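Local coordinates for putative uncharacterized protein (Actinomyces odontolyticus, PDB 3UP9) that probably binds L-methionine as a membrane-anchored lipoprotein of the NlpA family, and here holds selenomethionine, at residues Tyr42-Tyr45 against Val46-Thr50; Lys183-Ser186 against Gly187-Val191; Ala217-Glu220 against Lys221-Ser225. One frame throughout, in Å; residues are numbered along the deposited sequence. Where two conformers were deposited one is given.

Contact 1: residues Tyr42-Tyr45 against Val46-Thr50. With MSE (selenomethionine), chain B.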
loop_
_atom_site.group_PDB
_atom_site.type_symbol
_atom_site.label_atom_id
_atom_site.label_comp_id
_atom_site.label_asym_id
_atom_site.label_seq_id
_atom_site.Cartn_x
_atom_site.Cartn_y
_atom_site.Cartn_z
ATOM N N TYR A 42 -11.978 1.235 2.824
ATOM C CA TYR A 42 -11.733 2.495 2.095
ATOM C C TYR A 42 -11.066 2.027 0.821
ATOM O O TYR A 42 -10.333 1.015 0.854
ATOM C CB TYR A 42 -10.819 3.417 2.891
ATOM C CG TYR A 42 -11.484 4.283 3.927
ATOM C CD1 TYR A 42 -11.962 5.546 3.600
ATOM C CD2 TYR A 42 -11.652 3.839 5.262
ATOM C CE1 TYR A 42 -12.600 6.339 4.555
ATOM C CE2 TYR A 42 -12.281 4.633 6.216
ATOM C CZ TYR A 42 -12.757 5.874 5.857
ATOM O OH TYR A 42 -13.402 6.641 6.784
ATOM N N THR A 43 -11.290 2.721 -0.300
ATOM C CA THR A 43 -10.681 2.287 -1.582
ATOM C C THR A 43 -9.601 3.256 -2.138
ATOM O O THR A 43 -8.973 2.939 -3.144
ATOM C CB THR A 43 -11.709 1.895 -2.654
ATOM O OG1 THR A 43 -12.682 2.866 -2.709
ATOM C CG2 THR A 43 -12.456 0.520 -2.363
ATOM N N ASP A 44 -9.390 4.397 -1.489
ATOM C CA ASP A 44 -8.324 5.326 -1.857
ATOM C C ASP A 44 -7.466 5.701 -0.613
ATOM O O ASP A 44 -7.779 5.303 0.505
ATOM C CB ASP A 44 -8.861 6.588 -2.571
ATOM C CG ASP A 44 -9.097 7.734 -1.626
ATOM O OD1 ASP A 44 -9.289 7.427 -0.446
ATOM O OD2 ASP A 44 -9.060 8.939 -2.026
ATOM N N TYR A 45 -6.397 6.467 -0.838
ATOM C CA TYR A 45 -5.362 6.671 0.156
ATOM C C TYR A 45 -5.565 7.924 0.993
ATOM O O TYR A 45 -5.128 7.944 2.134
ATOM C CB TYR A 45 -3.990 6.678 -0.520
ATOM C CG TYR A 45 -3.482 5.331 -1.085
ATOM C CD1 TYR A 45 -3.969 4.125 -0.614
ATOM C CD2 TYR A 45 -2.446 5.298 -2.037
ATOM C CE1 TYR A 45 -3.495 2.930 -1.091
ATOM C CE2 TYR A 45 -1.933 4.093 -2.506
ATOM C CZ TYR A 45 -2.468 2.916 -2.029
ATOM O OH TYR A 45 -1.982 1.695 -2.444
ATOM N N VAL A 46 -6.222 8.932 0.423
ATOM C CA VAL A 46 -6.452 10.222 1.045
ATOM C C VAL A 46 -7.419 10.119 2.244
ATOM O O VAL A 46 -7.169 10.617 3.347
ATOM C CB VAL A 46 -6.941 11.274 -0.007
ATOM C CG1 VAL A 46 -7.355 12.552 0.672
ATOM C CG2 VAL A 46 -5.834 11.578 -1.020
ATOM N N GLN A 47 -8.476 9.370 2.031
ATOM C CA GLN A 47 -9.622 9.360 2.894
ATOM C C GLN A 47 -9.445 8.753 4.275
ATOM O O GLN A 47 -9.948 9.310 5.221
ATOM C CB GLN A 47 -10.727 8.620 2.141
ATOM C CG GLN A 47 -11.972 9.390 1.939
ATOM C CD GLN A 47 -12.051 10.043 0.616
ATOM O OE1 GLN A 47 -11.768 11.235 0.511
ATOM N NE2 GLN A 47 -12.542 9.314 -0.391
ATOM N N PRO A 48 -8.753 7.609 4.419
ATOM C CA PRO A 48 -8.506 7.060 5.784
ATOM C C PRO A 48 -7.688 7.951 6.732
ATOM O O PRO A 48 -7.916 7.956 7.934
ATOM C CB PRO A 48 -7.684 5.776 5.512
ATOM C CG PRO A 48 -7.942 5.439 4.100
ATOM C CD PRO A 48 -8.161 6.740 3.384
ATOM N N ASN A 49 -6.741 8.700 6.183
ATOM C CA ASN A 49 -5.926 9.573 7.004
ATOM C C ASN A 49 -6.773 10.805 7.422
ATOM O O ASN A 49 -6.748 11.184 8.597
ATOM C CB ASN A 49 -4.599 9.937 6.318
ATOM C CG ASN A 49 -3.439 8.972 6.662
ATOM O OD1 ASN A 49 -3.586 8.075 7.503
ATOM N ND2 ASN A 49 -2.266 9.154 5.983
ATOM N N THR A 50 -7.597 11.340 6.503
ATOM C CA THR A 50 -8.533 12.408 6.824
ATOM C C THR A 50 -9.525 11.948 7.927
ATOM O O THR A 50 -9.757 12.627 8.907
ATOM C CB THR A 50 -9.273 12.880 5.522
ATOM O OG1 THR A 50 -8.333 13.505 4.653
ATOM C CG2 THR A 50 -10.398 13.863 5.818
HETATM N N MSE B 300 -1.010 -1.071 0.502
HETATM C CA MSE B 300 -0.102 -0.136 -0.197
HETATM C C MSE B 300 1.305 -0.663 -0.339
HETATM O O MSE B 300 1.794 -1.392 0.565
HETATM O OXT MSE B 300 1.923 -0.331 -1.364
HETATM C CB MSE B 300 -0.045 1.176 0.541
HETATM C CG MSE B 300 0.778 2.286 -0.186
HETATM SE SE MSE B 300 0.795 3.894 0.858
HETATM C CE MSE B 300 -1.148 4.294 1.120
#

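Contact 2: residues Lys183-Ser186 against Gly187-Val191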
loop_
_atom_site.group_PDB
_atom_site.type_symbol
_atom_site.label_atom_id
_atom_site.label_comp_id
_atom_site.label_asym_id
_atom_site.label_seq_id
_atom_site.Cartn_x
_atom_site.Cartn_y
_atom_site.Cartn_z
ATOM N N LYS A 183 -5.668 -9.260 -9.695
ATOM C CA LYS A 183 -4.311 -9.500 -10.145
ATOM C C LYS A 183 -3.404 -9.973 -8.993
ATOM O O LYS A 183 -3.671 -9.719 -7.832
ATOM C CB LYS A 183 -3.799 -8.231 -10.819
ATOM C CG LYS A 183 -4.709 -7.861 -11.987
ATOM C CD LYS A 183 -4.113 -6.784 -12.865
ATOM C CE LYS A 183 -5.030 -6.506 -14.037
ATOM N NZ LYS A 183 -5.797 -7.720 -14.371
ATOM N N THR A 184 -2.362 -10.710 -9.314
ATOM C CA THR A 184 -1.402 -11.140 -8.319
ATOM C C THR A 184 0.028 -10.869 -8.839
ATOM O O THR A 184 0.228 -10.662 -10.012
ATOM C CB THR A 184 -1.612 -12.640 -8.019
ATOM O OG1 THR A 184 -1.129 -13.394 -9.141
ATOM C CG2 THR A 184 -3.122 -13.010 -7.703
ATOM N N ILE A 185 1.026 -10.896 -7.968
ATOM C CA ILE A 185 2.421 -10.737 -8.361
ATOM C C ILE A 185 2.864 -11.919 -9.193
ATOM O O ILE A 185 3.370 -11.782 -10.286
ATOM C CB ILE A 185 3.330 -10.493 -7.135
ATOM C CG1 ILE A 185 3.174 -9.034 -6.688
ATOM C CG2 ILE A 185 4.808 -10.818 -7.409
ATOM C CD1 ILE A 185 3.710 -7.976 -7.646
ATOM N N SER A 186 2.665 -13.107 -8.685
ATOM C CA SER A 186 3.137 -14.265 -9.377
ATOM C C SER A 186 2.537 -14.352 -10.780
ATOM O O SER A 186 3.228 -14.713 -11.754
ATOM C CB SER A 186 2.784 -15.502 -8.585
ATOM O OG SER A 186 3.018 -16.637 -9.358
ATOM N N GLY A 187 1.229 -14.111 -10.871
ATOM C CA GLY A 187 0.497 -14.388 -12.101
ATOM C C GLY A 187 0.560 -13.242 -13.098
ATOM O O GLY A 187 0.553 -13.484 -14.300
ATOM N N ASP A 188 0.663 -12.007 -12.611
ATOM C CA ASP A 188 0.451 -10.841 -13.480
ATOM C C ASP A 188 1.473 -9.736 -13.520
ATOM O O ASP A 188 1.360 -8.922 -14.421
ATOM C CB ASP A 188 -0.870 -10.182 -13.095
ATOM C CG ASP A 188 -2.043 -11.113 -13.295
ATOM O OD1 ASP A 188 -2.426 -11.265 -14.489
ATOM O OD2 ASP A 188 -2.543 -11.677 -12.285
ATOM N N ALA A 189 2.403 -9.651 -12.562
ATOM C CA ALA A 189 3.434 -8.561 -12.559
ATOM C C ALA A 189 4.507 -8.834 -13.603
ATOM O O ALA A 189 5.001 -9.955 -13.709
ATOM C CB ALA A 189 4.069 -8.383 -11.196
ATOM N N LEU A 190 4.836 -7.811 -14.402
ATOM C CA LEU A 190 5.890 -7.912 -15.434
ATOM C C LEU A 190 7.271 -7.718 -14.810
ATOM O O LEU A 190 8.247 -8.324 -15.252
ATOM C CB LEU A 190 5.681 -6.898 -16.561
ATOM C CG LEU A 190 4.727 -7.249 -17.698
ATOM C CD1 LEU A 190 3.283 -7.271 -17.199
ATOM C CD2 LEU A 190 4.882 -6.202 -18.803
ATOM N N VAL A 191 7.314 -6.844 -13.813
ATOM C CA VAL A 191 8.512 -6.422 -13.070
ATOM C C VAL A 191 7.998 -6.390 -11.621
ATOM O O VAL A 191 6.859 -5.957 -11.380
ATOM C CB VAL A 191 8.974 -4.991 -13.477
ATOM C CG1 VAL A 191 10.133 -4.447 -12.633
ATOM C CG2 VAL A 191 9.294 -4.954 -14.943
HETATM O O HOH W 1 -2.989 -8.584 -16.117
HETATM O O HOH W 2 -3.404 -13.930 -11.176
#

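Contact 3: residues Ala217-Glu220 against Lys221-Ser225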
loop_
_atom_site.group_PDB
_atom_site.type_symbol
_atom_site.label_atom_id
_atom_site.label_comp_id
_atom_site.label_asym_id
_atom_site.label_seq_id
_atom_site.Cartn_x
_atom_site.Cartn_y
_atom_site.Cartn_z
ATOM N N ALA A 217 -2.944 -0.682 21.398
ATOM C CA ALA A 217 -1.736 -1.509 21.703
ATOM C C ALA A 217 -2.093 -3.001 21.695
ATOM O O ALA A 217 -1.266 -3.822 21.292
ATOM C CB ALA A 217 -1.088 -1.114 23.027
ATOM N N LYS A 218 -3.320 -3.364 22.099
ATOM C CA LYS A 218 -3.749 -4.784 21.953
ATOM C C LYS A 218 -3.885 -5.210 20.457
ATOM O O LYS A 218 -3.390 -6.253 20.092
ATOM C CB LYS A 218 -5.007 -5.113 22.782
ATOM C CG LYS A 218 -4.787 -5.174 24.305
ATOM C CD LYS A 218 -6.101 -5.170 25.120
ATOM C CE LYS A 218 -5.817 -5.226 26.619
ATOM N NZ LYS A 218 -6.904 -5.871 27.403
ATOM N N LEU A 219 -4.487 -4.372 19.612
ATOM C CA LEU A 219 -4.609 -4.633 18.186
ATOM C C LEU A 219 -3.224 -4.704 17.539
ATOM O O LEU A 219 -2.915 -5.640 16.746
ATOM C CB LEU A 219 -5.509 -3.555 17.510
ATOM C CG LEU A 219 -5.665 -3.605 15.992
ATOM C CD1 LEU A 219 -6.172 -4.978 15.602
ATOM C CD2 LEU A 219 -6.563 -2.475 15.494
ATOM N N GLU A 220 -2.355 -3.756 17.879
ATOM C CA GLU A 220 -0.959 -3.845 17.419
ATOM C C GLU A 220 -0.320 -5.230 17.753
ATOM O O GLU A 220 0.280 -5.871 16.881
ATOM C CB GLU A 220 -0.132 -2.679 17.996
ATOM C CG GLU A 220 1.392 -2.752 17.758
ATOM C CD GLU A 220 1.782 -2.641 16.280
ATOM O OE1 GLU A 220 0.939 -2.234 15.431
ATOM O OE2 GLU A 220 2.947 -2.931 15.973
ATOM N N LYS A 221 -0.442 -5.689 19.000
ATOM C CA LYS A 221 0.112 -6.973 19.402
ATOM C C LYS A 221 -0.529 -8.126 18.569
ATOM O O LYS A 221 0.201 -8.963 18.021
ATOM C CB LYS A 221 -0.003 -7.138 20.916
ATOM C CG LYS A 221 0.336 -8.512 21.435
ATOM C CD LYS A 221 1.053 -8.502 22.776
ATOM C CE LYS A 221 1.639 -9.905 23.060
ATOM N NZ LYS A 221 3.066 -9.908 23.522
ATOM N N LEU A 222 -1.856 -8.090 18.350
ATOM C CA LEU A 222 -2.535 -9.117 17.535
ATOM C C LEU A 222 -2.066 -9.138 16.042
ATOM O O LEU A 222 -1.815 -10.212 15.455
ATOM C CB LEU A 222 -4.080 -9.005 17.665
ATOM C CG LEU A 222 -4.711 -9.153 19.054
ATOM C CD1 LEU A 222 -6.210 -8.948 18.944
ATOM C CD2 LEU A 222 -4.357 -10.468 19.754
ATOM N N LEU A 223 -1.902 -7.949 15.450
ATOM C CA LEU A 223 -1.390 -7.793 14.076
ATOM C C LEU A 223 0.042 -8.302 13.861
ATOM O O LEU A 223 0.416 -8.569 12.738
ATOM C CB LEU A 223 -1.468 -6.332 13.640
ATOM C CG LEU A 223 -2.756 -5.791 13.031
ATOM C CD1 LEU A 223 -2.714 -4.267 13.068
ATOM C CD2 LEU A 223 -2.950 -6.311 11.621
ATOM N N HIS A 224 0.830 -8.392 14.937
ATOM C CA HIS A 224 2.208 -8.929 14.880
ATOM C C HIS A 224 2.339 -10.213 15.580
ATOM O O HIS A 224 3.384 -10.569 16.022
ATOM C CB HIS A 224 3.209 -7.977 15.472
ATOM C CG HIS A 224 3.370 -6.779 14.670
ATOM N ND1 HIS A 224 2.495 -5.790 14.721
ATOM C CD2 HIS A 224 4.312 -6.442 13.719
ATOM C CE1 HIS A 224 2.844 -4.845 13.853
ATOM N NE2 HIS A 224 3.977 -5.233 13.252
ATOM N N SER A 225 1.238 -10.966 15.654
ATOM C CA SER A 225 1.240 -12.294 16.232
ATOM C C SER A 225 1.638 -13.367 15.218
ATOM O O SER A 225 1.619 -13.127 14.020
ATOM C CB SER A 225 -0.147 -12.646 16.788
ATOM O OG SER A 225 -1.130 -12.728 15.764
#

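Contact 1: residues Tyr42-Tyr45 against Val46-Thr50
The backbone is extended at D44 and bends into helix 46-53 from Y45 onward, and the N-H of Q47 points back at the D44 carboxylate. Q47 N donates to D44 OD1 at 3.3 Å, fairly straight at 160°. The donor comes from the syn side, tilted somewhat out of the carboxylate plane. OD1 also lies against the Q47 side chain, 3.2 Å from Q47 CB. This is a helix-capping bond, with an acidic side chain before the first turn. The negative charge there probably suits the helix dipole. Y42, in the loop just after strand 35-41, packs on the same turn. P48 lies over one face of its ring, and Y42 CB meets P48 CG at 3.7 Å. Q47 CB approaches the ring obliquely, 3.6 Å from Y42 CD1. The Y45 ring lines the ligand pocket of this periplasmic-binding-protein-like fold. Y45 CG lies anti to its own carbonyl carbon (chi1 -70°), which carries the ring to the selenomethionine. The ligand methyl CE sits over the centre of one ring face, 3.2 Å above the plane. Y45 OH reaches the ligand backbone end, 3.5 Å from MSE CA. F177 also meets the Y45 ring.

Contact 2: residues Lys183-Ser186 against Gly187-Val191
T184 and D188 exchange hydrogen bonds across the first turn of helix 185-188. T184 is the N-cap. Its OG1 accepts from G187 N at 3.0 Å. T184 N in turn donates to D188 OD2 at 3.1 Å and 164°. OD2 is met on its anti side, a little out of the carboxylate plane. The two bonds resemble a capping box, but the acid sits one residue later than in the classical form. The T184 hydroxyl stands between its backbone N and carbonyl carbon (chi1 73°), turned to the start of the helix. The turn is closed by D188 N to T184 O, 3.0 Å, with the donor above the carbonyl plane. A189 N to I185 O follows at 3.3 Å. One water bridges T184 OG1 and D188 OD2, and donates to OD2. K183 runs alongside, its CB 3.9 Å from D188 OD2. Its NZ stays 4.9 Å from D188 OD1, so the opposite charges do not touch directly. Beyond this turn, I185 N bonds to S240 OG, and D188 and A189 rest on F93 of strand 91-93. I185 CD1 lies against A189 CB, 3.6 Å apart.

Contact 3: residues Ala217-Glu220 against Lys221-Ser225
E220 and H224 lie one turn apart, and their side chains slant across each other. H224 was modelled in two conformers, and the ring contacts hold for the one described here. The carboxylate and imidazole planes are 47° apart. E220 CG is anti to its backbone N (chi1 172°), and the chain then bends at chi2, which brings the carboxylate back beside the ring. E220 OE2 approaches the ring obliquely, 2.9 Å from H224 CE1. It makes no hydrogen bond to ND1, because the angle is poor. H224 ND1 donates to E220 O at 3.1 Å and 168°, with the oxygen at the ring edge, in its plane. H224 N adds a weak bond to the same oxygen. Two donors from one residue therefore hold E220 O, and the in-plane bond favours this ring rotation. H224 NE2 makes weak bonds to the backbone oxygens of E83 and G84, and F245 meets the ring. This is the C-terminal end of helix 213-223, where H224 leaves helical geometry. OE2 is also hydrogen-bonded to E83 N, tying the helix end to a nearby loop. An alanine in place of E220 is likely to leave E83 N without its carboxylate partner and open a gap beside the imidazole. On the inner side, L219 CG faces L223 CD1 at 4.2 Å. Both leucines pack on L204 of strand 201-207, and L223 also touches helix 15-28. S225 OG donates to L222 O at 2.6 Å, in the carbonyl plane. The same OG accepts from V228 N, as the N-cap of helix 226-235.

The three contacts follow in series along the chain and do not touch. Contact 1 leads from strand 35-41 into helix 46-53. Contact 3 ends helix 213-223. Strands 35-41 and 201-207, next to these two contacts, belong to the same mixed sheet. Contact 2 starts helix 185-188, beside strand 91-93 of the other large sheet. The centres of contacts 1 and 2 are about 25 Å apart, on opposite sides of the chain's centre. Those of contacts 1 and 3 are about 22 Å apart, and those of contacts 2 and 3 about 30 Å. Contact 1 alone contributes a residue, Y45, to the selenomethionine pocket. The other two lie at helix ends away from it.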